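Exported protein (Bacteroides fragilis, PDB 3MSW) is of unknown function but is probably exported and is built as a single-layer antiparallel beta-sheet of successive hairpins. Local coordinates at residues K39-S44 and T52-Y57; S70-S75 and V83-W88; F95-K100 and Y117-R122. One frame throughout, in Å; residues are numbered along the deposited sequence. Where two conformers were deposited one is given.

Contact 1. Residues K39-S44 and T52-Y57; sequences KMYKYS and TVKSTY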
ATOM      1  N   LYS A  39       1.798  10.920  -7.447  1.00 26.51           N
ATOM      2  CA  LYS A  39       1.811  10.150  -6.222  1.00 25.63           C
ATOM      3  C   LYS A  39       3.231   9.914  -5.789  1.00 28.75           C
ATOM      4  O   LYS A  39       4.149   9.921  -6.618  1.00 27.21           O
ATOM      5  CB  LYS A  39       1.113   8.779  -6.497  1.00 29.83           C
ATOM      6  CG  LYS A  39       0.142   8.294  -5.414  1.00 39.70           C
ATOM      7  CD  LYS A  39      -1.143   9.136  -5.385  1.00 40.48           C
ATOM      8  CE  LYS A  39      -2.386   8.375  -5.770  1.00 41.05           C
ATOM      9  NZ  LYS A  39      -3.560   9.254  -5.638  1.00 40.64           N
HETATM   10  N   MSE A  40       3.425   9.750  -4.484  1.00 25.78           N
HETATM   11  CA  MSE A  40       4.732   9.399  -3.932  1.00 24.20           C
HETATM   12  C   MSE A  40       4.610   8.403  -2.789  1.00 29.81           C
HETATM   13  O   MSE A  40       3.808   8.594  -1.870  1.00 29.16           O
HETATM   14  CB  MSE A  40       5.530  10.614  -3.513  1.00 25.82           C
HETATM   15  CG  MSE A  40       6.952  10.228  -3.032  1.00 30.70           C
HETATM   16 SE   MSE A  40       7.868  11.798  -2.794  0.75 37.75          SE
HETATM   17  CE  MSE A  40       6.889  12.501  -1.223  1.00 35.11           C
ATOM     18  N   TYR A  41       5.430   7.344  -2.845  1.00 27.25           N
ATOM     19  CA  TYR A  41       5.471   6.334  -1.793  1.00 25.22           C
ATOM     20  C   TYR A  41       6.803   6.422  -1.106  1.00 25.23           C
ATOM     21  O   TYR A  41       7.843   6.452  -1.774  1.00 23.35           O
ATOM     22  CB  TYR A  41       5.298   4.919  -2.358  1.00 26.85           C
ATOM     23  CG  TYR A  41       4.129   4.739  -3.302  1.00 30.98           C
ATOM     24  CD1 TYR A  41       2.848   5.149  -2.944  1.00 33.81           C
ATOM     25  CD2 TYR A  41       4.283   4.066  -4.508  1.00 32.94           C
ATOM     26  CE1 TYR A  41       1.756   4.941  -3.789  1.00 36.27           C
ATOM     27  CE2 TYR A  41       3.199   3.864  -5.370  1.00 34.53           C
ATOM     28  CZ  TYR A  41       1.938   4.304  -5.005  1.00 41.97           C
ATOM     29  OH  TYR A  41       0.868   4.113  -5.842  1.00 42.11           O
ATOM     30  N   LYS A  42       6.767   6.451   0.223  1.00 21.06           N
ATOM     31  CA  LYS A  42       7.958   6.463   1.075  0.50 21.09           C
ATOM     32  C   LYS A  42       7.970   5.165   1.870  1.00 25.91           C
ATOM     33  O   LYS A  42       6.962   4.814   2.477  1.00 26.12           O
ATOM     34  CB  LYS A  42       7.945   7.672   2.028  0.50 23.42           C
ATOM     35  CG  LYS A  42       8.015   9.031   1.317  0.50 27.55           C
ATOM     36  CD  LYS A  42       9.441   9.352   0.861  0.50 32.92           C
ATOM     37  CE  LYS A  42       9.545  10.731   0.276  0.50 39.22           C
ATOM     38  NZ  LYS A  42      10.721  10.869  -0.619  0.50 50.92           N
ATOM     39  N   TYR A  43       9.094   4.439   1.861  1.00 24.24           N
ATOM     40  CA  TYR A  43       9.189   3.161   2.572  1.00 23.62           C
ATOM     41  C   TYR A  43      10.115   3.222   3.770  1.00 27.11           C
ATOM     42  O   TYR A  43      11.233   3.714   3.668  1.00 25.70           O
ATOM     43  CB  TYR A  43       9.639   2.050   1.614  1.00 25.17           C
ATOM     44  CG  TYR A  43       8.774   1.956   0.375  1.00 25.83           C
ATOM     45  CD1 TYR A  43       9.000   2.786  -0.719  1.00 26.78           C
ATOM     46  CD2 TYR A  43       7.794   0.971   0.257  1.00 26.79           C
ATOM     47  CE1 TYR A  43       8.221   2.698  -1.865  1.00 29.59           C
ATOM     48  CE2 TYR A  43       7.029   0.851  -0.902  1.00 26.77           C
ATOM     49  CZ  TYR A  43       7.254   1.709  -1.964  1.00 33.80           C
ATOM     50  OH  TYR A  43       6.494   1.616  -3.106  1.00 35.35           O
ATOM     51  N   SER A  44       9.615   2.771   4.923  1.00 24.21           N
ATOM     52  CA  SER A  44      10.358   2.742   6.173  1.00 24.46           C
ATOM     53  C   SER A  44      10.456   1.266   6.627  1.00 27.43           C
ATOM     54  O   SER A  44       9.440   0.609   6.890  1.00 25.42           O
ATOM     55  CB  SER A  44       9.661   3.632   7.197  1.00 28.95           C
ATOM     56  OG  SER A  44      10.117   3.334   8.505  1.00 31.96           O
ATOM     57  N   THR A  52       7.452  -3.258   7.761  1.00 22.52           N
ATOM     58  CA  THR A  52       7.671  -2.280   6.691  1.00 20.47           C
ATOM     59  C   THR A  52       6.479  -1.320   6.696  1.00 25.93           C
ATOM     60  O   THR A  52       5.325  -1.771   6.757  1.00 24.57           O
ATOM     61  CB  THR A  52       7.869  -2.982   5.326  1.00 24.13           C
ATOM     62  OG1 THR A  52       8.982  -3.871   5.420  1.00 30.65           O
ATOM     63  CG2 THR A  52       8.091  -2.009   4.172  1.00 23.85           C
ATOM     64  N   VAL A  53       6.763  -0.003   6.668  1.00 22.71           N
ATOM     65  CA  VAL A  53       5.735   1.023   6.605  1.00 22.63           C
ATOM     66  C   VAL A  53       5.842   1.748   5.262  1.00 27.15           C
ATOM     67  O   VAL A  53       6.880   2.332   4.953  1.00 25.85           O
ATOM     68  CB  VAL A  53       5.754   2.020   7.799  1.00 26.52           C
ATOM     69  CG1 VAL A  53       4.581   3.022   7.698  1.00 26.28           C
ATOM     70  CG2 VAL A  53       5.713   1.290   9.130  1.00 26.26           C
ATOM     71  N   LYS A  54       4.765   1.700   4.470  1.00 22.68           N
ATOM     72  CA  LYS A  54       4.679   2.417   3.219  1.00 22.93           C
ATOM     73  C   LYS A  54       3.713   3.564   3.422  1.00 26.35           C
ATOM     74  O   LYS A  54       2.564   3.329   3.776  1.00 26.60           O
ATOM     75  CB  LYS A  54       4.177   1.507   2.106  1.00 25.29           C
ATOM     76  CG  LYS A  54       3.982   2.261   0.784  1.00 25.12           C
ATOM     77  CD  LYS A  54       3.480   1.285  -0.270  1.00 32.76           C
ATOM     78  CE  LYS A  54       2.489   1.885  -1.204  1.00 30.45           C
ATOM     79  NZ  LYS A  54       2.051   0.888  -2.215  1.00 43.04           N
ATOM     80  N   SER A  55       4.187   4.803   3.255  1.00 23.44           N
ATOM     81  CA  SER A  55       3.336   5.979   3.365  1.00 23.29           C
ATOM     82  C   SER A  55       3.104   6.503   1.958  1.00 26.80           C
ATOM     83  O   SER A  55       4.058   6.669   1.198  1.00 27.48           O
ATOM     84  CB  SER A  55       4.007   7.034   4.242  1.00 26.93           C
ATOM     85  OG  SER A  55       4.150   6.517   5.555  1.00 31.99           O
ATOM     86  N   THR A  56       1.839   6.799   1.616  1.00 23.25           N
ATOM     87  CA  THR A  56       1.450   7.288   0.297  1.00 22.20           C
ATOM     88  C   THR A  56       1.014   8.759   0.362  1.00 26.06           C
ATOM     89  O   THR A  56       0.240   9.151   1.244  1.00 24.45           O
ATOM     90  CB  THR A  56       0.304   6.379  -0.225  1.00 29.29           C
ATOM     91  OG1 THR A  56       0.766   5.030  -0.290  1.00 32.14           O
ATOM     92  CG2 THR A  56      -0.217   6.795  -1.551  1.00 29.93           C
ATOM     93  N   TYR A  57       1.474   9.554  -0.614  1.00 24.19           N
ATOM     94  CA  TYR A  57       1.180  10.981  -0.716  1.00 24.02           C
ATOM     95  C   TYR A  57       0.614  11.248  -2.080  1.00 28.18           C
ATOM     96  O   TYR A  57       1.024  10.623  -3.062  1.00 26.31           O
ATOM     97  CB  TYR A  57       2.439  11.860  -0.464  1.00 25.21           C
ATOM     98  CG  TYR A  57       3.060  11.588   0.888  1.00 25.77           C
ATOM     99  CD1 TYR A  57       2.646  12.287   2.017  1.00 27.69           C
ATOM    100  CD2 TYR A  57       3.995  10.567   1.057  1.00 25.75           C
ATOM    101  CE1 TYR A  57       3.125  11.962   3.285  1.00 28.63           C
ATOM    102  CE2 TYR A  57       4.514  10.263   2.317  1.00 26.05           C
ATOM    103  CZ  TYR A  57       4.069  10.959   3.427  1.00 32.02           C
ATOM    104  OH  TYR A  57       4.552  10.647   4.671  1.00 36.83           O
TER
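Lys54 lays the end of its side chain over one face of the Tyr41 ring, while Thr56 sits at that ring's edge with CB in the ring plane. Both contacts lie on one surface of a beta hairpin, in which strands 35-46 and 51-60 run antiparallel as part of a single-layer sheet. The ammonium NZ of Lys54 stands 4.2 Å from the centroid of the Tyr41 ring and only 4° off its normal, a cation-pi contact. Its neighbour CE leans toward the rim of the same face in a CH-pi contact. Lysine suits this place because its chain can serve two aromatics. CG of Lys54 is anti to the backbone N (chi1 176°); the chain lies side by side with Tyr43, CD meeting CE2 of that ring at 3.6 Å. In a single layer no second sheet packs on these rings; the ammonium end of Lys54 lies over Tyr41, and its methylenes lie beside Tyr43.

On the other surface Tyr57 turns its ring toward Met40 and Lys42. Met40 O lies at its edge, 3.5 Å from CD2, and the selenomethionine methyl CE of Met40 reaches the same carbon. Further out, the Lys42 side chain, in one of its two conformers, meets that of Tyr57 at about a right angle, CG 3.8 Å from CE2.

The backbones are joined at the hydrogen-bonded pairs Met40-Tyr57, Lys42-Ser55 and Ser44-Val53, each with two bonds. Ser55 is small enough to be buried on the Tyr57 surface, and its OG bonds to Arg71 of the next strand. Lys39 instead pairs its NZ with Glu69, and on the way its bent chain passes Tyr57 O, which lies 3.4 Å from Lys39 CG.

Contact 2. Residues S70-S75 and V83-W88; sequences SRTVIS and VEYSVW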
ATOM      1  N   SER A  70      -2.464   7.837   2.579  1.00 24.20           N
ATOM      2  CA  SER A  70      -2.663   6.573   3.250  1.00 22.59           C
ATOM      3  C   SER A  70      -1.376   6.002   3.826  1.00 26.36           C
ATOM      4  O   SER A  70      -0.295   6.519   3.564  1.00 22.85           O
ATOM      5  CB  SER A  70      -3.276   5.556   2.287  1.00 25.15           C
ATOM      6  OG  SER A  70      -2.369   5.176   1.271  1.00 29.67           O
ATOM      7  N   ARG A  71      -1.514   4.908   4.599  1.00 23.75           N
ATOM      8  CA  ARG A  71      -0.382   4.212   5.199  1.00 23.69           C
ATOM      9  C   ARG A  71      -0.647   2.702   5.161  1.00 29.70           C
ATOM     10  O   ARG A  71      -1.778   2.288   5.423  1.00 28.95           O
ATOM     11  CB  ARG A  71      -0.203   4.711   6.634  1.00 26.83           C
ATOM     12  CG  ARG A  71       0.965   4.062   7.364  1.00 37.54           C
ATOM     13  CD  ARG A  71       1.430   4.922   8.503  1.00 39.53           C
ATOM     14  NE  ARG A  71       2.287   5.990   8.014  1.00 52.61           N
ATOM     15  CZ  ARG A  71       2.822   6.924   8.787  1.00 68.14           C
ATOM     16  NH1 ARG A  71       2.603   6.915  10.099  1.00 55.38           N
ATOM     17  NH2 ARG A  71       3.587   7.871   8.258  1.00 45.07           N
ATOM     18  N   THR A  72       0.379   1.892   4.780  1.00 24.81           N
ATOM     19  CA  THR A  72       0.291   0.432   4.735  1.00 23.88           C
ATOM     20  C   THR A  72       1.391  -0.114   5.633  1.00 27.72           C
ATOM     21  O   THR A  72       2.565   0.231   5.459  1.00 26.76           O
ATOM     22  CB  THR A  72       0.410  -0.100   3.297  1.00 27.44           C
ATOM     23  OG1 THR A  72      -0.573   0.511   2.473  1.00 29.45           O
ATOM     24  CG2 THR A  72       0.258  -1.627   3.220  1.00 26.65           C
ATOM     25  N   VAL A  73       1.008  -0.945   6.612  1.00 23.69           N
ATOM     26  CA  VAL A  73       1.946  -1.546   7.544  1.00 21.37           C
ATOM     27  C   VAL A  73       1.995  -3.020   7.239  1.00 26.82           C
ATOM     28  O   VAL A  73       0.963  -3.692   7.319  1.00 25.16           O
ATOM     29  CB  VAL A  73       1.589  -1.250   9.035  1.00 25.11           C
ATOM     30  CG1 VAL A  73       2.604  -1.905   9.974  1.00 25.39           C
ATOM     31  CG2 VAL A  73       1.524   0.255   9.302  1.00 25.08           C
ATOM     32  N   ILE A  74       3.185  -3.529   6.876  1.00 24.37           N
ATOM     33  CA  ILE A  74       3.383  -4.949   6.565  1.00 22.96           C
ATOM     34  C   ILE A  74       4.213  -5.547   7.688  1.00 26.27           C
ATOM     35  O   ILE A  74       5.351  -5.120   7.913  1.00 24.82           O
ATOM     36  CB  ILE A  74       4.067  -5.202   5.176  1.00 25.43           C
ATOM     37  CG1 ILE A  74       3.310  -4.582   3.999  1.00 24.89           C
ATOM     38  CG2 ILE A  74       4.276  -6.693   4.934  1.00 26.81           C
ATOM     39  CD1 ILE A  74       3.831  -3.272   3.538  1.00 39.31           C
ATOM     40  N   SER A  75       3.649  -6.543   8.389  1.00 23.73           N
ATOM     41  CA  SER A  75       4.313  -7.232   9.481  1.00 23.69           C
ATOM     42  C   SER A  75       4.503  -8.676   9.077  1.00 28.44           C
ATOM     43  O   SER A  75       3.562  -9.329   8.594  1.00 25.90           O
ATOM     44  CB  SER A  75       3.477  -7.156  10.756  1.00 27.44           C
ATOM     45  OG  SER A  75       3.245  -5.815  11.149  1.00 33.98           O
ATOM     46  N   VAL A  83      -1.042  -7.355   6.705  1.00 22.11           N
ATOM     47  CA  VAL A  83      -1.002  -6.059   5.987  1.00 21.62           C
ATOM     48  C   VAL A  83      -2.186  -5.199   6.463  1.00 26.08           C
ATOM     49  O   VAL A  83      -3.335  -5.624   6.338  1.00 24.51           O
ATOM     50  CB  VAL A  83      -1.042  -6.268   4.430  1.00 23.83           C
ATOM     51  CG1 VAL A  83      -0.972  -4.950   3.679  1.00 22.74           C
ATOM     52  CG2 VAL A  83       0.055  -7.211   3.946  1.00 23.74           C
ATOM     53  N   GLU A  84      -1.910  -4.022   7.037  1.00 22.22           N
ATOM     54  CA  GLU A  84      -2.983  -3.129   7.460  1.00 22.05           C
ATOM     55  C   GLU A  84      -2.897  -1.876   6.636  1.00 25.03           C
ATOM     56  O   GLU A  84      -1.857  -1.194   6.636  1.00 22.69           O
ATOM     57  CB  GLU A  84      -2.906  -2.771   8.955  1.00 24.61           C
ATOM     58  CG  GLU A  84      -3.316  -3.922   9.864  1.00 35.12           C
ATOM     59  CD  GLU A  84      -3.264  -3.639  11.353  1.00 52.80           C
ATOM     60  OE1 GLU A  84      -3.023  -2.473  11.740  1.00 46.71           O
ATOM     61  OE2 GLU A  84      -3.427  -4.600  12.134  1.00 51.98           O
ATOM     62  N   TYR A  85      -4.023  -1.538   5.995  1.00 22.43           N
ATOM     63  CA  TYR A  85      -4.151  -0.352   5.165  1.00 23.33           C
ATOM     64  C   TYR A  85      -5.017   0.670   5.889  1.00 26.95           C
ATOM     65  O   TYR A  85      -6.146   0.363   6.258  1.00 25.23           O
ATOM     66  CB  TYR A  85      -4.795  -0.754   3.828  1.00 24.82           C
ATOM     67  CG  TYR A  85      -5.102   0.411   2.921  1.00 26.11           C
ATOM     68  CD1 TYR A  85      -4.082   1.097   2.263  1.00 27.68           C
ATOM     69  CD2 TYR A  85      -6.415   0.802   2.680  1.00 27.93           C
ATOM     70  CE1 TYR A  85      -4.364   2.138   1.384  1.00 26.63           C
ATOM     71  CE2 TYR A  85      -6.704   1.881   1.845  1.00 28.89           C
ATOM     72  CZ  TYR A  85      -5.676   2.527   1.180  1.00 33.34           C
ATOM     73  OH  TYR A  85      -5.953   3.580   0.347  1.00 35.72           O
ATOM     74  N   SER A  86      -4.487   1.883   6.093  1.00 24.32           N
ATOM     75  CA  SER A  86      -5.192   2.969   6.772  1.00 25.11           C
ATOM     76  C   SER A  86      -5.296   4.186   5.855  1.00 30.02           C
ATOM     77  O   SER A  86      -4.384   4.452   5.076  1.00 27.46           O
ATOM     78  CB  SER A  86      -4.463   3.363   8.053  1.00 27.47           C
ATOM     79  OG  SER A  86      -4.505   2.326   9.020  1.00 34.46           O
ATOM     80  N   VAL A  87      -6.401   4.916   5.951  1.00 27.75           N
ATOM     81  CA  VAL A  87      -6.647   6.097   5.124  1.00 27.90           C
ATOM     82  C   VAL A  87      -6.475   7.325   6.011  1.00 33.18           C
ATOM     83  O   VAL A  87      -6.984   7.343   7.139  1.00 32.27           O
ATOM     84  CB  VAL A  87      -8.067   6.030   4.476  1.00 33.10           C
ATOM     85  CG1 VAL A  87      -8.360   7.272   3.637  1.00 33.91           C
ATOM     86  CG2 VAL A  87      -8.212   4.787   3.617  1.00 32.73           C
ATOM     87  N   TRP A  88      -5.763   8.353   5.505  1.00 32.34           N
ATOM     88  CA  TRP A  88      -5.586   9.600   6.248  1.00 34.68           C
ATOM     89  C   TRP A  88      -6.929  10.330   6.345  1.00 40.89           C
ATOM     90  O   TRP A  88      -7.598  10.548   5.321  1.00 39.45           O
ATOM     91  CB  TRP A  88      -4.527  10.501   5.585  1.00 33.67           C
ATOM     92  CG  TRP A  88      -4.311  11.809   6.291  1.00 36.13           C
ATOM     93  CD1 TRP A  88      -4.729  13.045   5.883  1.00 39.86           C
ATOM     94  CD2 TRP A  88      -3.649  12.003   7.550  1.00 36.68           C
ATOM     95  NE1 TRP A  88      -4.362  13.996   6.807  1.00 39.85           N
ATOM     96  CE2 TRP A  88      -3.669  13.390   7.823  1.00 41.26           C
ATOM     97  CE3 TRP A  88      -3.004  11.141   8.457  1.00 37.97           C
ATOM     98  CZ2 TRP A  88      -3.092  13.932   8.973  1.00 41.64           C
ATOM     99  CZ3 TRP A  88      -2.420  11.682   9.591  1.00 40.46           C
ATOM    100  CH2 TRP A  88      -2.440  13.066   9.823  1.00 42.08           C
TER
HETATM  101  O   HOH W   1      -3.750   5.205  -0.913  1.00 32.38           O
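Tyr85 reaches across to Ser70 and Thr72 over one surface of the beta hairpin formed by strands 65-77 and 80-89, in the middle of the single-layer sheet. From CB the side chain starts with CG anti to the backbone N (chi1 175°). CD1 then meets Thr72 OG1 at 3.6 Å, with that hydroxyl oxygen at the ring edge and in its plane. One atom further, CE1 lies 3.6 Å from Ser70 OG and almost as near Ser70 CB. At the tip, OH is too far from Ser70 OG for a direct bond, and a water joins them, 3.0 Å from Tyr85 OH and 2.6 Å from Ser70 OG. Serine is small enough for the ring's CE1 side to come close to its CB and OG, and its hydroxyl, set between the backbone N and the carbonyl carbon, reaches the water.

Thr72 is suited to two different neighbours: OG1 goes to the tyrosine edge, whereas CG2 turns to Val83 and touches its CG1 at 3.6 Å. Val83 CG2 in turn packs beside Ile74 CG1, so beta-branched residues meet at this end of the surface.

On the opposite surface Arg71 leads away from strand 80-89, and its NH2 bonds to Ser55 on the preceding strand. Paired backbone bonds link Arg71 with Ser86 and Val73 with Glu84; Ser86 N approaches Arg71 O nearly along the C=O axis, at 2.8 Å.

Contact 3. Residues F95-K100 and Y117-R122; sequences FDLSKK and YKMNSR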
ATOM      1  N   PHE A  95      -4.877   8.570  11.036  1.00 39.29           N
ATOM      2  CA  PHE A  95      -5.125   7.492  10.082  1.00 36.23           C
ATOM      3  C   PHE A  95      -6.241   6.567  10.557  1.00 41.67           C
ATOM      4  O   PHE A  95      -6.122   5.975  11.633  1.00 43.98           O
ATOM      5  CB  PHE A  95      -3.844   6.665   9.883  1.00 35.48           C
ATOM      6  CG  PHE A  95      -2.812   7.274   8.976  1.00 34.83           C
ATOM      7  CD1 PHE A  95      -2.987   7.275   7.594  1.00 35.67           C
ATOM      8  CD2 PHE A  95      -1.629   7.791   9.494  1.00 35.65           C
ATOM      9  CE1 PHE A  95      -2.027   7.840   6.753  1.00 35.70           C
ATOM     10  CE2 PHE A  95      -0.674   8.358   8.653  1.00 37.20           C
ATOM     11  CZ  PHE A  95      -0.874   8.366   7.288  1.00 34.63           C
ATOM     12  N   ASP A  96      -7.283   6.376   9.727  1.00 36.32           N
ATOM     13  CA  ASP A  96      -8.364   5.435  10.014  1.00 35.00           C
ATOM     14  C   ASP A  96      -8.041   4.057   9.399  1.00 35.20           C
ATOM     15  O   ASP A  96      -7.820   3.967   8.189  1.00 31.76           O
ATOM     16  CB  ASP A  96      -9.700   5.938   9.443  1.00 37.40           C
ATOM     17  CG  ASP A  96     -10.307   7.157  10.120  1.00 43.44           C
ATOM     18  OD1 ASP A  96      -9.886   7.483  11.256  1.00 44.64           O
ATOM     19  OD2 ASP A  96     -11.214   7.770   9.525  1.00 45.23           O
ATOM     20  N   LEU A  97      -8.056   2.985  10.224  1.00 31.33           N
ATOM     21  CA  LEU A  97      -7.838   1.605   9.763  1.00 30.26           C
ATOM     22  C   LEU A  97      -8.942   1.285   8.748  1.00 31.81           C
ATOM     23  O   LEU A  97     -10.086   1.615   9.011  1.00 33.51           O
ATOM     24  CB  LEU A  97      -7.888   0.632  10.967  1.00 31.42           C
ATOM     25  CG  LEU A  97      -6.574   0.401  11.737  1.00 36.69           C
ATOM     26  CD1 LEU A  97      -6.814  -0.440  12.974  1.00 37.88           C
ATOM     27  CD2 LEU A  97      -5.530  -0.298  10.873  1.00 36.01           C
ATOM     28  N   SER A  98      -8.599   0.784   7.546  1.00 25.87           N
ATOM     29  CA  SER A  98      -9.612   0.552   6.515  1.00 26.01           C
ATOM     30  C   SER A  98      -9.697  -0.917   6.051  1.00 27.42           C
ATOM     31  O   SER A  98     -10.792  -1.505   6.032  1.00 26.22           O
ATOM     32  CB  SER A  98      -9.385   1.500   5.338  1.00 29.40           C
ATOM     33  OG  SER A  98     -10.180   1.226   4.194  1.00 33.29           O
ATOM     34  N   LYS A  99      -8.555  -1.489   5.636  1.00 23.21           N
ATOM     35  CA  LYS A  99      -8.482  -2.868   5.133  1.00 21.53           C
ATOM     36  C   LYS A  99      -7.370  -3.644   5.817  1.00 24.53           C
ATOM     37  O   LYS A  99      -6.340  -3.070   6.184  1.00 24.39           O
ATOM     38  CB  LYS A  99      -8.265  -2.906   3.595  1.00 22.98           C
ATOM     39  CG  LYS A  99      -9.345  -2.195   2.744  1.00 28.29           C
ATOM     40  CD  LYS A  99     -10.708  -2.967   2.655  1.00 34.05           C
ATOM     41  CE  LYS A  99     -10.675  -4.474   2.323  1.00 40.23           C
ATOM     42  NZ  LYS A  99     -10.484  -4.784   0.874  1.00 40.62           N
ATOM     43  N   LYS A 100      -7.571  -4.954   5.978  1.00 21.02           N
ATOM     44  CA  LYS A 100      -6.538  -5.819   6.552  1.00 20.53           C
ATOM     45  C   LYS A 100      -6.443  -7.084   5.740  1.00 24.79           C
ATOM     46  O   LYS A 100      -7.478  -7.661   5.365  1.00 23.92           O
ATOM     47  CB  LYS A 100      -6.801  -6.113   8.031  1.00 23.51           C
ATOM     48  CG  LYS A 100      -5.685  -6.911   8.711  1.00 30.44           C
ATOM     49  CD  LYS A 100      -6.034  -7.260  10.139  1.00 39.74           C
ATOM     50  CE  LYS A 100      -4.795  -7.547  10.960  1.00 51.12           C
ATOM     51  NZ  LYS A 100      -5.150  -8.063  12.309  1.00 60.35           N
ATOM     52  N   TYR A 117     -10.165  -8.301   5.111  1.00 20.48           N
ATOM     53  CA  TYR A 117     -11.114  -7.705   6.043  1.00 20.44           C
ATOM     54  C   TYR A 117     -11.290  -6.260   5.702  1.00 25.55           C
ATOM     55  O   TYR A 117     -10.349  -5.606   5.250  1.00 23.91           O
ATOM     56  CB  TYR A 117     -10.597  -7.757   7.511  1.00 20.62           C
ATOM     57  CG  TYR A 117     -10.225  -9.135   8.003  1.00 21.84           C
ATOM     58  CD1 TYR A 117      -8.996  -9.703   7.677  1.00 24.02           C
ATOM     59  CD2 TYR A 117     -11.117  -9.892   8.766  1.00 22.55           C
ATOM     60  CE1 TYR A 117      -8.652 -10.982   8.106  1.00 23.73           C
ATOM     61  CE2 TYR A 117     -10.769 -11.165   9.224  1.00 23.88           C
ATOM     62  CZ  TYR A 117      -9.530 -11.701   8.892  1.00 28.33           C
ATOM     63  OH  TYR A 117      -9.152 -12.961   9.295  1.00 30.14           O
ATOM     64  N   LYS A 118     -12.446  -5.725   6.083  1.00 23.23           N
ATOM     65  CA  LYS A 118     -12.753  -4.321   5.941  1.00 23.31           C
ATOM     66  C   LYS A 118     -13.174  -3.850   7.330  1.00 27.65           C
ATOM     67  O   LYS A 118     -13.880  -4.569   8.039  1.00 27.97           O
ATOM     68  CB  LYS A 118     -13.904  -4.142   4.921  1.00 27.17           C
ATOM     69  CG  LYS A 118     -14.157  -2.691   4.522  1.00 46.82           C
ATOM     70  CD  LYS A 118     -15.115  -2.575   3.327  1.00 59.86           C
ATOM     71  CE  LYS A 118     -14.400  -2.368   2.004  1.00 71.06           C
ATOM     72  NZ  LYS A 118     -13.900  -3.644   1.415  1.00 74.57           N
HETATM   73  N   MSE A 119     -12.752  -2.659   7.715  1.00 23.82           N
HETATM   74  CA  MSE A 119     -13.094  -2.117   9.029  1.00 24.20           C
HETATM   75  C   MSE A 119     -14.545  -1.653   9.081  1.00 34.68           C
HETATM   76  O   MSE A 119     -14.998  -0.953   8.176  1.00 35.39           O
HETATM   77  CB  MSE A 119     -12.131  -0.954   9.397  1.00 24.72           C
HETATM   78  CG  MSE A 119     -12.463  -0.254  10.744  1.00 29.50           C
HETATM   79 SE   MSE A 119     -12.428  -1.530  12.239  0.75 33.08          SE
HETATM   80  CE  MSE A 119     -10.574  -1.829  12.393  1.00 29.66           C
ATOM     81  N   ASN A 120     -15.277  -2.067  10.135  1.00 34.56           N
ATOM     82  CA  ASN A 120     -16.623  -1.582  10.386  1.00 36.88           C
ATOM     83  C   ASN A 120     -16.386  -0.358  11.277  1.00 44.97           C
ATOM     84  O   ASN A 120     -15.975  -0.523  12.429  1.00 43.66           O
ATOM     85  CB  ASN A 120     -17.482  -2.625  11.114  1.00 37.25           C
ATOM     86  CG  ASN A 120     -18.936  -2.222  11.266  1.00 56.07           C
ATOM     87  OD1 ASN A 120     -19.263  -1.106  11.661  1.00 49.85           O
ATOM     88  ND2 ASN A 120     -19.847  -3.141  10.996  1.00 46.53           N
ATOM     89  N   SER A 121     -16.577   0.861  10.730  1.00 46.33           N
ATOM     90  CA  SER A 121     -16.348   2.118  11.463  1.00 49.06           C
ATOM     91  C   SER A 121     -17.321   2.370  12.628  1.00 58.78           C
ATOM     92  O   SER A 121     -16.956   3.078  13.571  1.00 61.04           O
ATOM     93  CB  SER A 121     -16.281   3.316  10.517  1.00 52.38           C
ATOM     94  OG  SER A 121     -17.464   3.429   9.744  1.00 62.29           O
ATOM     95  N   ARG A 122     -18.529   1.773  12.580  1.00 56.48           N
ATOM     96  CA  ARG A 122     -19.532   1.892  13.642  1.00 58.15           C
ATOM     97  C   ARG A 122     -19.186   1.039  14.882  1.00 61.59           C
ATOM     98  O   ARG A 122     -19.385   1.504  16.003  1.00 62.51           O
ATOM     99  CB  ARG A 122     -20.927   1.526  13.115  1.00 59.19           C
TER
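Lys99 and Lys118 come together on one surface of the hairpin, Lys99 NZ and Lys118 NZ 3.6 Å apart despite like charge. Their conformations explain the meeting. Lys99 is folded at every torsion beyond CB, from chi2 (-74°) to chi4 (-79°), which curls CE back to within 3.2 Å of Tyr117 O and places NZ where it bonds to the hydroxyl of Tyr101. Lys118 leaves with CG anti to the backbone N and bends only at chi3 and chi4, bringing its NZ to 3.5 Å from Lys99 CE; a long, weak ion pair with Glu129 probably offsets part of the repulsion. Lysine's flexible chain allows both courses.

On the other surface Lys100 stays extended and leads away, so that mainly its CB meets Tyr117 CB. The Tyr117 ring receives Lys100 O at its edge, in plane, 3.4 Å from CD1.

Nearer the end of the strand pair, selenomethionine Met119 points toward strand 94-105 and bends at chi2 (59°) and again at chi3, which carries methyl CE to Leu97 CB at 3.9 Å; an unbranched, pliable chain fits against leucine here.

Two backbone bonds join Lys100 with Tyr117, and Met119 N gives one to Ser98 O at 2.8 Å, from above the carbonyl plane. Ser98 and Lys99 both face Tyr85, a classic beta bulge where strand 94-105 pairs with strand 80-89, beside the antiparallel hairpin 94-105/111-120.

In the fold
The three contacts are successive hairpins in one nine-strand antiparallel sheet whose strand order follows the sequence, as expected of a single-layer sheet evolved from hairpin repeats. Centres of contacts 1 and 2 lie about 10 Å apart, and strands 51-60 and 65-77 join them through probable backbone hydrogen bonds, Thr52 O to Ile74 N and Lys54 O to Thr72 N, both 2.8 Å. Contacts 2 and 3 are spaced alike and meet through Val87 O and Asp96 N, also 2.8 Å apart. Contacts 1 and 3, about 19 Å between centres, do not touch. Bound propanediol, probably from crystallisation, lies about 4 Å from the Tyr43 side chain and, perhaps the same molecule, about 5 Å from that of Ile74.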